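Local atomic coordinates of terminase large subunit (PDB entry 5M1P), a protein that packages viral DNA into empty capsids as an ATP-driven motor and cuts the genome with its nuclease domain to begin and end packaging. Residues Glu29-Arg32 and Ile36-Ile39; Tyr158-Thr161 and Asn165-Met168. All blocks are in the same frame, centred on the assembly; numbering follows the deposited sequence.

Interaction 1. Residues Glu29-Arg32 and Ile36-Ile39; sequences EDYR and IYCI
The phenolic oxygen of Tyr37 is gripped from two directions. The backbone N of Arg32 donates to OH of Tyr37 at 3.0 Å, with an N-H...O angle of 158°. The Tyr37 OH gives its proton to a water 2.7 Å away. That water donates to OE1 of Glu29, also at 2.7 Å, bridging carboxylate and phenol. Tyrosine suits this place because its hydroxyl can accept and donate at once, while its ring reaches from strand 37-42 to the preceding loop. Strand 37-42 lies inside the mixed sheet of the RNase H-like nuclease fold, and the ring of Tyr37 is buried among Ala63, Tyr87 and Val54. The Tyr31 ring comes up to it obliquely, planes at 55°, and CD1 of Tyr31 lies 3.4 Å from CE1 of Tyr37. A chi1 of 176° turns the Tyr31 ring away from its own backbone N and brings CD1 up to that carbon. The carbonyl O of Arg32 sits at the edge of the Tyr37 ring, in its plane, 3.5 Å from CE1. The aliphatic start of Arg32 also touches the phenol, CB to OH of Tyr37 3.5 Å, whereas its guanidinium leads off to a salt bridge with Asp34.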
loop_
_atom_site.group_PDB
_atom_site.type_symbol
_atom_site.label_atom_id
_atom_site.label_comp_id
_atom_site.label_asym_id
_atom_site.label_seq_id
_atom_site.Cartn_x
_atom_site.Cartn_y
_atom_site.Cartn_z
ATOM N N GLU A 29 -7.373 -13.992 2.235
ATOM C CA GLU A 29 -8.444 -14.739 1.611
ATOM C C GLU A 29 -8.321 -14.727 0.113
ATOM O O GLU A 29 -7.830 -13.765 -0.501
ATOM C CB GLU A 29 -9.798 -14.224 2.060
ATOM C CG GLU A 29 -10.114 -12.797 1.695
ATOM C CD GLU A 29 -11.394 -12.331 2.354
ATOM O OE1 GLU A 29 -12.437 -12.309 1.673
ATOM O OE2 GLU A 29 -11.360 -12.024 3.567
ATOM N N ASP A 30 -8.775 -15.824 -0.476
ATOM C CA ASP A 30 -8.717 -15.975 -1.916
ATOM C C ASP A 30 -9.832 -15.152 -2.544
ATOM O O ASP A 30 -10.746 -14.678 -1.863
ATOM C CB ASP A 30 -8.775 -17.457 -2.302
ATOM C CG ASP A 30 -7.472 -18.198 -1.998
ATOM O OD1 ASP A 30 -6.375 -17.617 -2.149
ATOM O OD2 ASP A 30 -7.536 -19.385 -1.644
ATOM N N TYR A 31 -9.710 -14.937 -3.849
ATOM C CA TYR A 31 -10.654 -14.151 -4.627
ATOM C C TYR A 31 -12.111 -14.608 -4.431
ATOM O O TYR A 31 -12.417 -15.799 -4.540
ATOM C CB TYR A 31 -10.275 -14.293 -6.097
ATOM C CG TYR A 31 -11.204 -13.622 -7.080
ATOM C CD1 TYR A 31 -11.597 -12.283 -6.914
ATOM C CD2 TYR A 31 -11.651 -14.300 -8.214
ATOM C CE1 TYR A 31 -12.415 -11.648 -7.825
ATOM C CE2 TYR A 31 -12.466 -13.675 -9.139
ATOM C CZ TYR A 31 -12.866 -12.358 -8.940
ATOM O OH TYR A 31 -13.692 -11.733 -9.855
ATOM N N ARG A 32 -12.994 -13.639 -4.177
ATOM C CA ARG A 32 -14.453 -13.819 -4.164
ATOM C C ARG A 32 -15.002 -13.074 -5.382
ATOM O O ARG A 32 -14.917 -11.855 -5.426
ATOM C CB ARG A 32 -15.053 -13.161 -2.919
ATOM C CG ARG A 32 -14.675 -13.727 -1.565
ATOM C CD ARG A 32 -15.385 -12.909 -0.494
ATOM N NE ARG A 32 -16.841 -12.837 -0.699
ATOM C CZ ARG A 32 -17.766 -13.545 -0.044
ATOM N NH1 ARG A 32 -17.436 -14.423 0.902
ATOM N NH2 ARG A 32 -19.051 -13.367 -0.338
ATOM N N ILE A 36 -15.450 -6.603 -5.675
ATOM C CA ILE A 36 -14.586 -5.809 -6.547
ATOM C C ILE A 36 -13.348 -5.452 -5.723
ATOM O O ILE A 36 -13.454 -5.122 -4.540
ATOM C CB ILE A 36 -15.332 -4.543 -7.036
ATOM C CG1 ILE A 36 -16.511 -4.925 -7.946
ATOM C CG2 ILE A 36 -14.401 -3.572 -7.752
ATOM C CD1 ILE A 36 -16.126 -5.345 -9.350
ATOM N N TYR A 37 -12.179 -5.517 -6.358
ATOM C CA TYR A 37 -10.904 -5.303 -5.678
ATOM C C TYR A 37 -10.093 -4.225 -6.365
ATOM O O TYR A 37 -10.265 -3.949 -7.559
ATOM C CB TYR A 37 -10.088 -6.590 -5.724
ATOM C CG TYR A 37 -10.696 -7.753 -4.990
ATOM C CD1 TYR A 37 -11.724 -8.516 -5.549
ATOM C CD2 TYR A 37 -10.239 -8.103 -3.732
ATOM C CE1 TYR A 37 -12.269 -9.590 -4.868
ATOM C CE2 TYR A 37 -10.780 -9.183 -3.047
ATOM C CZ TYR A 37 -11.796 -9.924 -3.625
ATOM O OH TYR A 37 -12.328 -11.013 -2.964
ATOM N N CYS A 38 -9.182 -3.631 -5.602
ATOM C CA CYS A 38 -8.145 -2.791 -6.177
ATOM C C CYS A 38 -6.852 -3.164 -5.480
ATOM O O CYS A 38 -6.876 -3.892 -4.479
ATOM C CB CYS A 38 -8.473 -1.309 -6.025
ATOM S SG CYS A 38 -8.349 -0.688 -4.339
ATOM N N ILE A 39 -5.737 -2.677 -6.012
ATOM C CA ILE A 39 -4.420 -3.000 -5.492
ATOM C C ILE A 39 -3.608 -1.727 -5.345
ATOM O O ILE A 39 -3.302 -1.082 -6.345
ATOM C CB ILE A 39 -3.657 -3.961 -6.432
ATOM C CG1 ILE A 39 -4.524 -5.190 -6.764
ATOM C CG2 ILE A 39 -2.312 -4.348 -5.827
ATOM C CD1 ILE A 39 -3.896 -6.170 -7.722
HETATM O O HOH W 1 -11.822 -10.640 -0.299
#

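Interaction 2. Residues Tyr158-Thr161 and Asn165-Met168; sequences YYRT and NQVM
The Arg160 guanidinium lies flat over Gln166: CB of Gln166 sits beneath its centre, 3.5 Å from CZ of Arg160, while the backbone N of Gln166, like NH2 a donor, lies over a face without a hydrogen bond. A bend at chi2 (-81°) folds the arginine across the neighbouring strand, where NH2 finds the carbonyl of Gly164. Both residues belong to an antiparallel beta hairpin, strands 156-160 and 166-170, and form a non-hydrogen-bonded pair. On the same face the Tyr158 ring meets the Gln166 amide obliquely, planes 47° apart, OE1 of Gln166 3.5 Å from CE1 of Tyr158. Alongside runs Met168, whose extended thioether chain brings CE to 3.5 Å from CE1 of Tyr158 and also touches Ile129 of helix 122-137. The hydrogen-bonded pair Tyr159 and Val167 joins the strands, Tyr159 N to Val167 O at 2.9 Å and Val167 N to Tyr159 O at 3.0 Å. Tyr159 turns its ring to the other face, where Arg169 makes a cation-pi contact. Thr161 N donates to Asn165 O (2.8 Å). Threonine's branch serves two ends: OG1 accepts from Asn165 N at 3.1 Å, while the methyl CG2 presses tightly on CG1 of Val167, 3.4 Å away.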
loop_
_atom_site.group_PDB
_atom_site.type_symbol
_atom_site.label_atom_id
_atom_site.label_comp_id
_atom_site.label_asym_id
_atom_site.label_seq_id
_atom_site.Cartn_x
_atom_site.Cartn_y
_atom_site.Cartn_z
ATOM N N TYR A 158 4.829 12.171 12.621
ATOM C CA TYR A 158 4.814 13.558 12.176
ATOM C C TYR A 158 6.117 14.247 12.538
ATOM O O TYR A 158 6.608 14.118 13.653
ATOM C CB TYR A 158 3.688 14.332 12.861
ATOM C CG TYR A 158 2.299 14.010 12.406
ATOM C CD1 TYR A 158 1.862 14.382 11.146
ATOM C CD2 TYR A 158 1.388 13.383 13.261
ATOM C CE1 TYR A 158 0.558 14.130 10.735
ATOM C CE2 TYR A 158 0.085 13.122 12.855
ATOM C CZ TYR A 158 -0.319 13.488 11.584
ATOM O OH TYR A 158 -1.600 13.243 11.158
ATOM N N TYR A 159 6.648 15.006 11.586
ATOM C CA TYR A 159 7.775 15.914 11.796
ATOM C C TYR A 159 7.430 17.258 11.156
ATOM O O TYR A 159 6.372 17.408 10.555
ATOM C CB TYR A 159 9.040 15.311 11.194
ATOM C CG TYR A 159 9.387 13.993 11.825
ATOM C CD1 TYR A 159 10.077 13.950 13.027
ATOM C CD2 TYR A 159 8.992 12.788 11.249
ATOM C CE1 TYR A 159 10.385 12.748 13.633
ATOM C CE2 TYR A 159 9.294 11.581 11.841
ATOM C CZ TYR A 159 9.986 11.564 13.037
ATOM O OH TYR A 159 10.278 10.375 13.649
ATOM N N ARG A 160 8.333 18.230 11.295
ATOM C CA ARG A 160 8.184 19.535 10.671
ATOM C C ARG A 160 9.455 19.887 9.933
ATOM O O ARG A 160 10.545 19.630 10.426
ATOM C CB ARG A 160 7.846 20.596 11.730
ATOM C CG ARG A 160 6.408 20.503 12.243
ATOM C CD ARG A 160 5.413 21.173 11.307
ATOM N NE ARG A 160 4.033 20.726 11.520
ATOM C CZ ARG A 160 2.974 21.219 10.882
ATOM N NH1 ARG A 160 1.749 20.751 11.135
ATOM N NH2 ARG A 160 3.121 22.182 9.979
ATOM N N THR A 161 9.301 20.475 8.751
ATOM C CA THR A 161 10.436 20.932 7.956
ATOM C C THR A 161 10.983 22.228 8.557
ATOM O O THR A 161 10.386 22.807 9.478
ATOM C CB THR A 161 10.058 21.161 6.480
ATOM O OG1 THR A 161 9.118 22.238 6.381
ATOM C CG2 THR A 161 9.467 19.900 5.880
ATOM N N ASN A 165 6.561 23.301 7.661
ATOM C CA ASN A 165 5.572 22.483 6.953
ATOM C C ASN A 165 5.550 21.065 7.515
ATOM O O ASN A 165 6.571 20.546 7.945
ATOM C CB ASN A 165 5.869 22.430 5.456
ATOM C CG ASN A 165 5.933 23.804 4.822
ATOM O OD1 ASN A 165 6.935 24.169 4.201
ATOM N ND2 ASN A 165 4.865 24.579 4.980
ATOM N N GLN A 166 4.373 20.444 7.499
ATOM C CA GLN A 166 4.188 19.113 8.072
ATOM C C GLN A 166 4.756 18.051 7.151
ATOM O O GLN A 166 4.569 18.111 5.934
ATOM C CB GLN A 166 2.707 18.824 8.291
ATOM C CG GLN A 166 2.428 17.629 9.197
ATOM C CD GLN A 166 0.963 17.233 9.169
ATOM O OE1 GLN A 166 0.206 17.513 10.102
ATOM N NE2 GLN A 166 0.557 16.585 8.088
ATOM N N VAL A 167 5.429 17.071 7.746
ATOM C CA VAL A 167 5.958 15.923 7.015
ATOM C C VAL A 167 5.566 14.656 7.782
ATOM O O VAL A 167 5.484 14.665 8.997
ATOM C CB VAL A 167 7.488 16.066 6.713
ATOM C CG1 VAL A 167 8.122 17.213 7.485
ATOM C CG2 VAL A 167 8.271 14.791 6.963
ATOM N N MET A 168 5.279 13.589 7.041
ATOM C CA MET A 168 4.979 12.282 7.613
ATOM C C MET A 168 6.010 11.311 7.075
ATOM O O MET A 168 6.201 11.220 5.867
ATOM C CB MET A 168 3.592 11.798 7.203
ATOM C CG MET A 168 2.422 12.667 7.624
ATOM S SD MET A 168 0.951 12.183 6.685
ATOM C CE MET A 168 -0.399 12.857 7.644
#

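In the fold
From the N terminus, the chain passes through strands 15-22 and 25-27 before interaction 1 closes the short loop leading into strand 37-42, one of the inner strands of the mixed sheet. That strand runs on to Asp42, a ligand of the calcium ion in this structure. The chain then completes the sheet with strand 142-144 and passes through helix 147-154 before interaction 2 closes the turn of the hairpin 156-160 and 166-170. The following segment brings in Asp177, another calcium ligand. The nearest atoms of interactions 1 and 2 are about 19 Å apart; the two neither nest nor cross but lie in series. Interaction 1 ties a loop to the main sheet, interaction 2 a separate hairpin's two strands.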